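Local coordinates for protein acinetobacter secreted protease CpaA (Acinetobacter nosocomialis M2, PDB 6O38) that probably cleaves proteins as a zinc metalloprotease that is exported by type II secretion with the help of its chaperone CpaB, at residues I375-V380 and F416-V421; V402-L407 and S492-R497; V331-N336 and T351-G356. All coordinates share one frame; numbering follows the deposited sequence.

Contact 1: residues I375-V380 and F416-V421; sequences IDMLLV and FYLRDV. With SO4 (sulfate ion), chain O.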
loop_
_atom_site.group_PDB
_atom_site.type_symbol
_atom_site.label_atom_id
_atom_site.label_comp_id
_atom_site.label_asym_id
_atom_site.label_seq_id
_atom_site.Cartn_x
_atom_site.Cartn_y
_atom_site.Cartn_z
ATOM N N ILE A 375 14.616 19.081 3.207
ATOM C CA ILE A 375 15.221 19.451 1.933
ATOM C C ILE A 375 14.239 20.361 1.206
ATOM O O ILE A 375 13.176 19.915 0.762
ATOM C CB ILE A 375 15.570 18.216 1.092
ATOM C CG1 ILE A 375 16.564 17.326 1.841
ATOM C CG2 ILE A 375 16.133 18.632 -0.259
ATOM C CD1 ILE A 375 16.920 16.053 1.105
ATOM N N ASP A 376 14.589 21.640 1.086
ATOM C CA ASP A 376 13.718 22.606 0.431
ATOM C C ASP A 376 13.821 22.457 -1.081
ATOM O O ASP A 376 14.923 22.392 -1.636
ATOM C CB ASP A 376 14.087 24.029 0.851
ATOM C CG ASP A 376 13.687 24.336 2.283
ATOM O OD1 ASP A 376 12.823 23.617 2.827
ATOM O OD2 ASP A 376 14.236 25.298 2.862
HETATM N N MSE A 377 12.671 22.401 -1.748
HETATM C CA MSE A 377 12.636 22.180 -3.189
HETATM C C MSE A 377 11.949 23.318 -3.939
HETATM O O MSE A 377 10.969 23.891 -3.463
HETATM C CB MSE A 377 11.930 20.858 -3.503
HETATM C CG MSE A 377 12.630 19.625 -2.953
HETATM SE SE MSE A 377 14.288 19.204 -3.890
HETATM C CE MSE A 377 13.551 18.847 -5.659
ATOM N N LEU A 378 12.476 23.637 -5.118
ATOM C CA LEU A 378 11.868 24.603 -6.023
ATOM C C LEU A 378 11.178 23.845 -7.148
ATOM O O LEU A 378 11.826 23.089 -7.880
ATOM C CB LEU A 378 12.914 25.565 -6.586
ATOM C CG LEU A 378 12.468 26.423 -7.773
ATOM C CD1 LEU A 378 11.321 27.343 -7.379
ATOM C CD2 LEU A 378 13.635 27.222 -8.333
ATOM N N LEU A 379 9.870 24.041 -7.282
ATOM C CA LEU A 379 9.074 23.348 -8.286
ATOM C C LEU A 379 8.916 24.249 -9.504
ATOM O O LEU A 379 8.397 25.365 -9.394
ATOM C CB LEU A 379 7.710 22.955 -7.720
ATOM C CG LEU A 379 7.743 22.132 -6.430
ATOM C CD1 LEU A 379 6.337 21.741 -5.998
ATOM C CD2 LEU A 379 8.623 20.901 -6.594
ATOM N N VAL A 380 9.361 23.764 -10.660
ATOM C CA VAL A 380 9.291 24.502 -11.916
ATOM C C VAL A 380 8.392 23.732 -12.871
ATOM O O VAL A 380 8.621 22.544 -13.125
ATOM C CB VAL A 380 10.687 24.714 -12.530
ATOM C CG1 VAL A 380 10.596 25.614 -13.753
ATOM C CG2 VAL A 380 11.639 25.297 -11.498
ATOM N N PHE A 416 14.702 12.233 5.894
ATOM C CA PHE A 416 14.503 13.440 5.105
ATOM C C PHE A 416 13.027 13.599 4.770
ATOM O O PHE A 416 12.280 12.621 4.698
ATOM C CB PHE A 416 15.342 13.428 3.819
ATOM C CG PHE A 416 14.700 12.697 2.672
ATOM C CD1 PHE A 416 14.784 11.318 2.576
ATOM C CD2 PHE A 416 14.027 13.392 1.680
ATOM C CE1 PHE A 416 14.201 10.646 1.517
ATOM C CE2 PHE A 416 13.439 12.724 0.621
ATOM C CZ PHE A 416 13.527 11.349 0.540
ATOM N N TYR A 417 12.627 14.853 4.572
ATOM C CA TYR A 417 11.331 15.207 4.018
ATOM C C TYR A 417 11.533 16.276 2.956
ATOM O O TYR A 417 12.451 17.096 3.050
ATOM C CB TYR A 417 10.358 15.739 5.081
ATOM C CG TYR A 417 9.838 14.713 6.060
ATOM C CD1 TYR A 417 8.802 13.856 5.714
ATOM C CD2 TYR A 417 10.357 14.626 7.345
ATOM C CE1 TYR A 417 8.313 12.925 6.612
ATOM C CE2 TYR A 417 9.875 13.701 8.250
ATOM C CZ TYR A 417 8.853 12.854 7.879
ATOM O OH TYR A 417 8.372 11.932 8.780
ATOM N N LEU A 418 10.672 16.263 1.944
ATOM C CA LEU A 418 10.679 17.300 0.924
ATOM C C LEU A 418 9.685 18.388 1.301
ATOM O O LEU A 418 8.551 18.094 1.693
ATOM C CB LEU A 418 10.340 16.724 -0.452
ATOM C CG LEU A 418 11.385 15.806 -1.087
ATOM C CD1 LEU A 418 11.019 15.509 -2.533
ATOM C CD2 LEU A 418 12.775 16.418 -0.995
ATOM N N ARG A 419 10.120 19.641 1.198
ATOM C CA ARG A 419 9.274 20.799 1.454
ATOM C C ARG A 419 9.371 21.733 0.259
ATOM O O ARG A 419 10.470 22.173 -0.096
ATOM C CB ARG A 419 9.696 21.512 2.743
ATOM C CG ARG A 419 9.157 22.924 2.905
ATOM C CD ARG A 419 9.456 23.450 4.302
ATOM N NE ARG A 419 9.179 24.877 4.438
ATOM C CZ ARG A 419 10.115 25.821 4.447
ATOM N NH1 ARG A 419 9.772 27.095 4.575
ATOM N NH2 ARG A 419 11.394 25.492 4.333
ATOM N N ASP A 420 8.233 22.029 -0.364
ATOM C CA ASP A 420 8.222 22.953 -1.489
ATOM C C ASP A 420 8.176 24.382 -0.956
ATOM O O ASP A 420 7.272 24.745 -0.196
ATOM C CB ASP A 420 7.055 22.661 -2.437
ATOM C CG ASP A 420 5.720 23.160 -1.916
ATOM O OD1 ASP A 420 5.328 22.773 -0.795
ATOM O OD2 ASP A 420 5.067 23.952 -2.629
ATOM N N VAL A 421 9.189 25.172 -1.304
ATOM C CA VAL A 421 9.296 26.553 -0.853
ATOM C C VAL A 421 9.015 27.547 -1.962
ATOM O O VAL A 421 9.095 28.762 -1.726
ATOM C CB VAL A 421 10.674 26.826 -0.224
ATOM C CG1 VAL A 421 10.863 25.969 1.016
ATOM C CG2 VAL A 421 11.777 26.550 -1.231
HETATM S S SO4 O . 10.430 30.105 5.767
HETATM O O1 SO4 O . 11.709 29.547 5.340
HETATM O O2 SO4 O . 10.591 30.751 7.066
HETATM O O3 SO4 O . 9.976 31.089 4.787
HETATM O O4 SO4 O . 9.442 29.036 5.875
#
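L418 puts CD2 between I375 and M377, a selenomethionine, on one face of a parallel strand pair. CD2 lies 3.9 Å from I375 CB and 3.8 Å from M377 CG, and both pairs of side chains cross obliquely. Further along this apolar row, I375 CD1 meets F416 CD2 at 4.0 Å. The backbones pair in parallel register, I375 with L418, D376 with R419 and M377 with D420. Four bonds hold them: I375 N to Y417 O, R419 N to I375 O, M377 N to R419 O and V421 N to M377 O.

The polar edge is on the opposite face, where D376 and R419 lie side by side and point the same way. The R419 chain runs extended from CG to NE, and NE bonds N355 O. R419 NH2 forms a salt bridge with D376 OD1 at 2.8 Å, but the hydrogen-bond angle is a weak 130°. The carboxylate and guanidinium planes are turned 65° apart. V421 CG1 sits over one guanidinium face, offset toward its rim, and 3.5 Å from D376 CG. R419 NH1 also gives a weak bond to O1 of a sulfate, probably from the crystallisation liquor.

Segment 416-421 belongs to the reprolysin-like metallopeptidase region. Strand 367-381 lies between strands 416-425 and 457-462, both parallel to it. The zinc-binding helix 496-504 packs on the apolar face, with L504 on I375 and V500 on L418.

Contact 2: residues V402-L407 and S492-R497; sequences VNLTNL and SFAAMR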
loop_
_atom_site.group_PDB
_atom_site.type_symbol
_atom_site.label_atom_id
_atom_site.label_comp_id
_atom_site.label_asym_id
_atom_site.label_seq_id
_atom_site.Cartn_x
_atom_site.Cartn_y
_atom_site.Cartn_z
ATOM N N VAL A 402 5.360 15.288 -4.228
ATOM C CA VAL A 402 6.041 15.592 -2.973
ATOM C C VAL A 402 5.468 14.751 -1.838
ATOM O O VAL A 402 6.211 14.179 -1.032
ATOM C CB VAL A 402 5.945 17.097 -2.662
ATOM C CG1 VAL A 402 6.600 17.407 -1.325
ATOM C CG2 VAL A 402 6.585 17.914 -3.772
ATOM N N ASN A 403 4.138 14.664 -1.760
ATOM C CA ASN A 403 3.502 13.904 -0.688
ATOM C C ASN A 403 3.864 12.426 -0.762
ATOM O O ASN A 403 4.070 11.777 0.270
ATOM C CB ASN A 403 1.986 14.089 -0.741
ATOM C CG ASN A 403 1.562 15.508 -0.424
ATOM O OD1 ASN A 403 2.205 16.198 0.368
ATOM N ND2 ASN A 403 0.477 15.955 -1.046
ATOM N N LEU A 404 3.945 11.874 -1.975
ATOM C CA LEU A 404 4.299 10.466 -2.116
ATOM C C LEU A 404 5.751 10.221 -1.726
ATOM O O LEU A 404 6.074 9.181 -1.137
ATOM C CB LEU A 404 4.037 9.998 -3.547
ATOM C CG LEU A 404 4.326 8.522 -3.825
ATOM C CD1 LEU A 404 3.377 7.637 -3.036
ATOM C CD2 LEU A 404 4.225 8.230 -5.311
ATOM N N THR A 405 6.641 11.162 -2.047
ATOM C CA THR A 405 8.036 11.031 -1.640
ATOM C C THR A 405 8.166 11.038 -0.122
ATOM O O THR A 405 8.878 10.208 0.457
ATOM C CB THR A 405 8.873 12.151 -2.258
ATOM O OG1 THR A 405 8.675 12.171 -3.676
ATOM C CG2 THR A 405 10.350 11.934 -1.962
ATOM N N ASN A 406 7.484 11.975 0.542
ATOM C CA ASN A 406 7.548 12.041 1.999
ATOM C C ASN A 406 6.924 10.805 2.637
ATOM O O ASN A 406 7.391 10.337 3.682
ATOM C CB ASN A 406 6.862 13.311 2.503
ATOM C CG ASN A 406 7.618 14.569 2.126
ATOM O OD1 ASN A 406 8.826 14.534 1.893
ATOM N ND2 ASN A 406 6.910 15.690 2.071
ATOM N N LEU A 407 5.865 10.267 2.028
ATOM C CA LEU A 407 5.275 9.034 2.537
ATOM C C LEU A 407 6.231 7.858 2.369
ATOM O O LEU A 407 6.370 7.029 3.277
ATOM C CB LEU A 407 3.949 8.753 1.832
ATOM C CG LEU A 407 3.290 7.413 2.166
ATOM C CD1 LEU A 407 2.836 7.387 3.618
ATOM C CD2 LEU A 407 2.125 7.131 1.231
ATOM N N SER A 492 4.343 9.532 -14.537
ATOM C CA SER A 492 3.325 9.969 -13.596
ATOM C C SER A 492 3.991 10.680 -12.419
ATOM O O SER A 492 5.212 10.848 -12.369
ATOM C CB SER A 492 2.480 8.784 -13.123
ATOM O OG SER A 492 3.162 8.027 -12.138
ATOM N N PHE A 493 3.173 11.103 -11.452
ATOM C CA PHE A 493 3.705 11.811 -10.293
ATOM C C PHE A 493 4.507 10.910 -9.364
ATOM O O PHE A 493 5.149 11.421 -8.439
ATOM C CB PHE A 493 2.573 12.488 -9.515
ATOM C CG PHE A 493 1.564 11.531 -8.943
ATOM C CD1 PHE A 493 0.456 11.151 -9.682
ATOM C CD2 PHE A 493 1.719 11.021 -7.664
ATOM C CE1 PHE A 493 -0.476 10.276 -9.158
ATOM C CE2 PHE A 493 0.792 10.143 -7.136
ATOM C CZ PHE A 493 -0.307 9.773 -7.883
ATOM N N ALA A 494 4.489 9.594 -9.579
ATOM C CA ALA A 494 5.331 8.690 -8.808
ATOM C C ALA A 494 6.790 8.731 -9.241
ATOM O O ALA A 494 7.628 8.086 -8.602
ATOM C CB ALA A 494 4.803 7.257 -8.915
ATOM N N ALA A 495 7.109 9.470 -10.305
ATOM C CA ALA A 495 8.479 9.561 -10.794
ATOM C C ALA A 495 9.359 10.450 -9.928
ATOM O O ALA A 495 10.586 10.303 -9.965
ATOM C CB ALA A 495 8.490 10.079 -12.232
HETATM N N MSE A 496 8.772 11.363 -9.159
HETATM C CA MSE A 496 9.555 12.309 -8.372
HETATM C C MSE A 496 10.380 11.610 -7.300
HETATM O O MSE A 496 11.575 11.867 -7.167
HETATM C CB MSE A 496 8.655 13.357 -7.721
HETATM C CG MSE A 496 9.441 14.474 -7.056
HETATM SE SE MSE A 496 8.352 15.718 -6.034
HETATM C CE MSE A 496 9.726 17.043 -5.634
ATOM N N ARG A 497 9.736 10.724 -6.534
ATOM C CA ARG A 497 10.464 9.966 -5.522
ATOM C C ARG A 497 11.550 9.097 -6.138
ATOM O O ARG A 497 12.496 8.718 -5.439
ATOM C CB ARG A 497 9.500 9.100 -4.706
ATOM C CG ARG A 497 8.890 7.936 -5.471
ATOM C CD ARG A 497 8.110 7.026 -4.537
ATOM N NE ARG A 497 7.485 5.910 -5.240
ATOM C CZ ARG A 497 6.635 5.057 -4.677
ATOM N NH1 ARG A 497 6.306 5.195 -3.400
ATOM N NH2 ARG A 497 6.112 4.069 -5.389
#
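R497 NH1 touches L404 and is gripped by two acceptors beyond it, T408 OG1 and N533 OD1. This arginine is on helix 496-504, which carries an HExxH motif in the reprolysin-like metallopeptidase domain. The next residue, H498, binds the zinc ion together with H502 and H508. The R497 side chain is about 11 Å from the zinc and does not reach it. It joins helix 496-504 to helix 391-411.

L404 comes over one face of the guanidinium, its CD2 3.9 Å above the plane and offset toward the rim. Its CD1 lies 3.8 Å from R497 NH1. The same leucine reaches A494, with CD2 3.8 Å from A494 CB, and touches F493 CE2 more loosely. CG of L404 is anti to the backbone N (chi1 -178°), which sets it 3.9 Å from R497 NH1. The R497 side chain is buried, but its guanidinium is met by polar groups: besides the two partners of NH1, N530 OD1 takes a weak bond from NE.

Elsewhere in the contact, the selenomethionine M496 lies side by side with V402, with SE 3.6 Å from V402 CG2.

Earlier in the segment, S492 OG accepts from A494 N at 3.3 Å, an ST turn. S492 also makes backbone hydrogen bonds to the chaperone CpaB, and S151 of CpaB packs on F493.

T405 and R497 slide past each other in opposite directions. T405 OG1 touches R497 CB at 3.3 Å, while its hydrogen bond goes to G401 O in its own helix.

Contact 3: residues V331-N336 and T351-G356; sequences VVIVSN and TAIKNG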
loop_
_atom_site.group_PDB
_atom_site.type_symbol
_atom_site.label_atom_id
_atom_site.label_comp_id
_atom_site.label_asym_id
_atom_site.label_seq_id
_atom_site.Cartn_x
_atom_site.Cartn_y
_atom_site.Cartn_z
ATOM N N VAL A 331 7.773 10.928 16.970
ATOM C CA VAL A 331 6.824 12.029 16.869
ATOM C C VAL A 331 7.038 12.706 15.523
ATOM O O VAL A 331 8.152 13.144 15.213
ATOM C CB VAL A 331 6.984 13.037 18.019
ATOM C CG1 VAL A 331 6.115 14.259 17.774
ATOM C CG2 VAL A 331 6.624 12.386 19.345
ATOM N N VAL A 332 5.975 12.787 14.729
ATOM C CA VAL A 332 5.990 13.476 13.443
ATOM C C VAL A 332 5.111 14.710 13.565
ATOM O O VAL A 332 3.961 14.619 14.010
ATOM C CB VAL A 332 5.506 12.563 12.304
ATOM C CG1 VAL A 332 5.487 13.324 10.988
ATOM C CG2 VAL A 332 6.390 11.331 12.202
ATOM N N ILE A 333 5.650 15.863 13.185
ATOM C CA ILE A 333 4.932 17.126 13.271
ATOM C C ILE A 333 4.876 17.744 11.883
ATOM O O ILE A 333 5.909 17.896 11.221
ATOM C CB ILE A 333 5.593 18.085 14.278
ATOM C CG1 ILE A 333 5.677 17.421 15.654
ATOM C CG2 ILE A 333 4.811 19.384 14.368
ATOM C CD1 ILE A 333 6.378 18.253 16.697
ATOM N N VAL A 334 3.668 18.087 11.441
ATOM C CA VAL A 334 3.456 18.775 10.176
ATOM C C VAL A 334 2.822 20.123 10.485
ATOM O O VAL A 334 2.065 20.270 11.452
ATOM C CB VAL A 334 2.588 17.955 9.192
ATOM C CG1 VAL A 334 2.903 16.471 9.312
ATOM C CG2 VAL A 334 1.105 18.210 9.412
ATOM N N SER A 335 3.165 21.124 9.679
ATOM C CA SER A 335 2.713 22.490 9.911
ATOM C C SER A 335 2.182 23.074 8.613
ATOM O O SER A 335 2.901 23.123 7.609
ATOM C CB SER A 335 3.846 23.361 10.463
ATOM O OG SER A 335 3.412 24.697 10.652
ATOM N N ASN A 336 0.923 23.511 8.636
ATOM C CA ASN A 336 0.346 24.304 7.558
ATOM C C ASN A 336 -0.096 25.674 8.057
ATOM O O ASN A 336 -0.897 26.345 7.399
ATOM C CB ASN A 336 -0.825 23.564 6.911
ATOM C CG ASN A 336 -0.383 22.327 6.153
ATOM O OD1 ASN A 336 0.123 22.419 5.033
ATOM N ND2 ASN A 336 -0.564 21.162 6.764
ATOM N N THR A 351 14.244 23.769 18.770
ATOM C CA THR A 351 14.225 24.002 17.335
ATOM C C THR A 351 12.848 24.527 16.948
ATOM O O THR A 351 11.972 24.712 17.797
ATOM C CB THR A 351 14.587 22.717 16.584
ATOM O OG1 THR A 351 14.478 22.929 15.170
ATOM C CG2 THR A 351 13.676 21.578 17.022
ATOM N N ALA A 352 12.662 24.776 15.654
ATOM C CA ALA A 352 11.413 25.323 15.144
ATOM C C ALA A 352 10.967 24.557 13.906
ATOM O O ALA A 352 11.789 24.023 13.155
ATOM C CB ALA A 352 11.552 26.815 14.807
ATOM N N ILE A 353 9.653 24.513 13.700
ATOM C CA ILE A 353 9.053 23.966 12.488
ATOM C C ILE A 353 8.355 25.101 11.751
ATOM O O ILE A 353 7.666 25.923 12.368
ATOM C CB ILE A 353 8.080 22.814 12.801
ATOM C CG1 ILE A 353 7.425 22.304 11.515
ATOM C CG2 ILE A 353 7.032 23.241 13.820
ATOM C CD1 ILE A 353 6.721 20.980 11.675
ATOM N N LYS A 354 8.548 25.155 10.438
ATOM C CA LYS A 354 8.040 26.234 9.604
ATOM C C LYS A 354 6.895 25.743 8.724
ATOM O O LYS A 354 6.578 24.552 8.679
ATOM C CB LYS A 354 9.178 26.820 8.762
ATOM C CG LYS A 354 10.293 27.415 9.612
ATOM C CD LYS A 354 11.422 27.983 8.773
ATOM C CE LYS A 354 12.340 26.875 8.279
ATOM N NZ LYS A 354 13.568 27.413 7.629
ATOM N N ASN A 355 6.265 26.692 8.033
ATOM C CA ASN A 355 5.104 26.386 7.205
ATOM C C ASN A 355 5.458 25.394 6.106
ATOM O O ASN A 355 6.450 25.567 5.392
ATOM C CB ASN A 355 4.540 27.669 6.594
ATOM C CG ASN A 355 3.317 27.416 5.734
ATOM O OD1 ASN A 355 2.482 26.570 6.054
ATOM N ND2 ASN A 355 3.202 28.154 4.635
ATOM N N GLY A 356 4.638 24.353 5.968
ATOM C CA GLY A 356 4.839 23.349 4.947
ATOM C C GLY A 356 5.884 22.305 5.269
ATOM O O GLY A 356 6.181 21.465 4.411
#
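I353 has CG1 anti to its backbone N (chi1 178°) and CD1 trans in turn (chi2 166°), which carries CD1 across to I333. There it meets I333 CG2 at 3.7 Å, the branch that is itself anti to the backbone N. The contact belongs to a StcE-type beta-sandwich domain. Strands 330-335 and 350-353 are not paired neighbours: the axes of their short segments come no nearer than 9.0 Å, at 54°, and I333, S335 and I353 meet between them. I353 CG1 also touches S335 CB at 3.9 Å. F361, I343 and L310 pack around I333 and extend this apolar interior.

The two segments draw together toward N336 and G356. K354 O comes within 3.5 Å of S335 CB. Then G356 N donates to S335 O at 2.7 Å, with an angle of 145° at the hydrogen and the donor tilted 27° from the carbonyl plane. It is the one hydrogen bond between the segments. G356 has a positive phi at this point, where the chain leaves strand 350-353 and heads for strand 358-364. Beside the bond, N355 OD1 approaches the backbone of N336, 3.4 Å from N336 C.

How the contacts relate
From the N terminus, contact 3 comes first. It closes a short loop inside a StcE-type beta-sandwich domain. It is complete before contact 1 opens. The chain then runs on through strand 367-381. Contact 1 closes a mostly helical loop by pairing 375-380 with 416-421. Contact 2 starts within that loop at 402-407 and ends far beyond it at 492-497, so the two cross. They touch where N406 OD1 probably accepts from L418 N. Contact 1 meets contact 3 where R419 NE probably donates to N355 O. Contact 1 thus touches both the beta-sandwich and helix 391-411, which contact 2 ties to the zinc-binding helix 496-504. Contacts 2 and 3 do not touch.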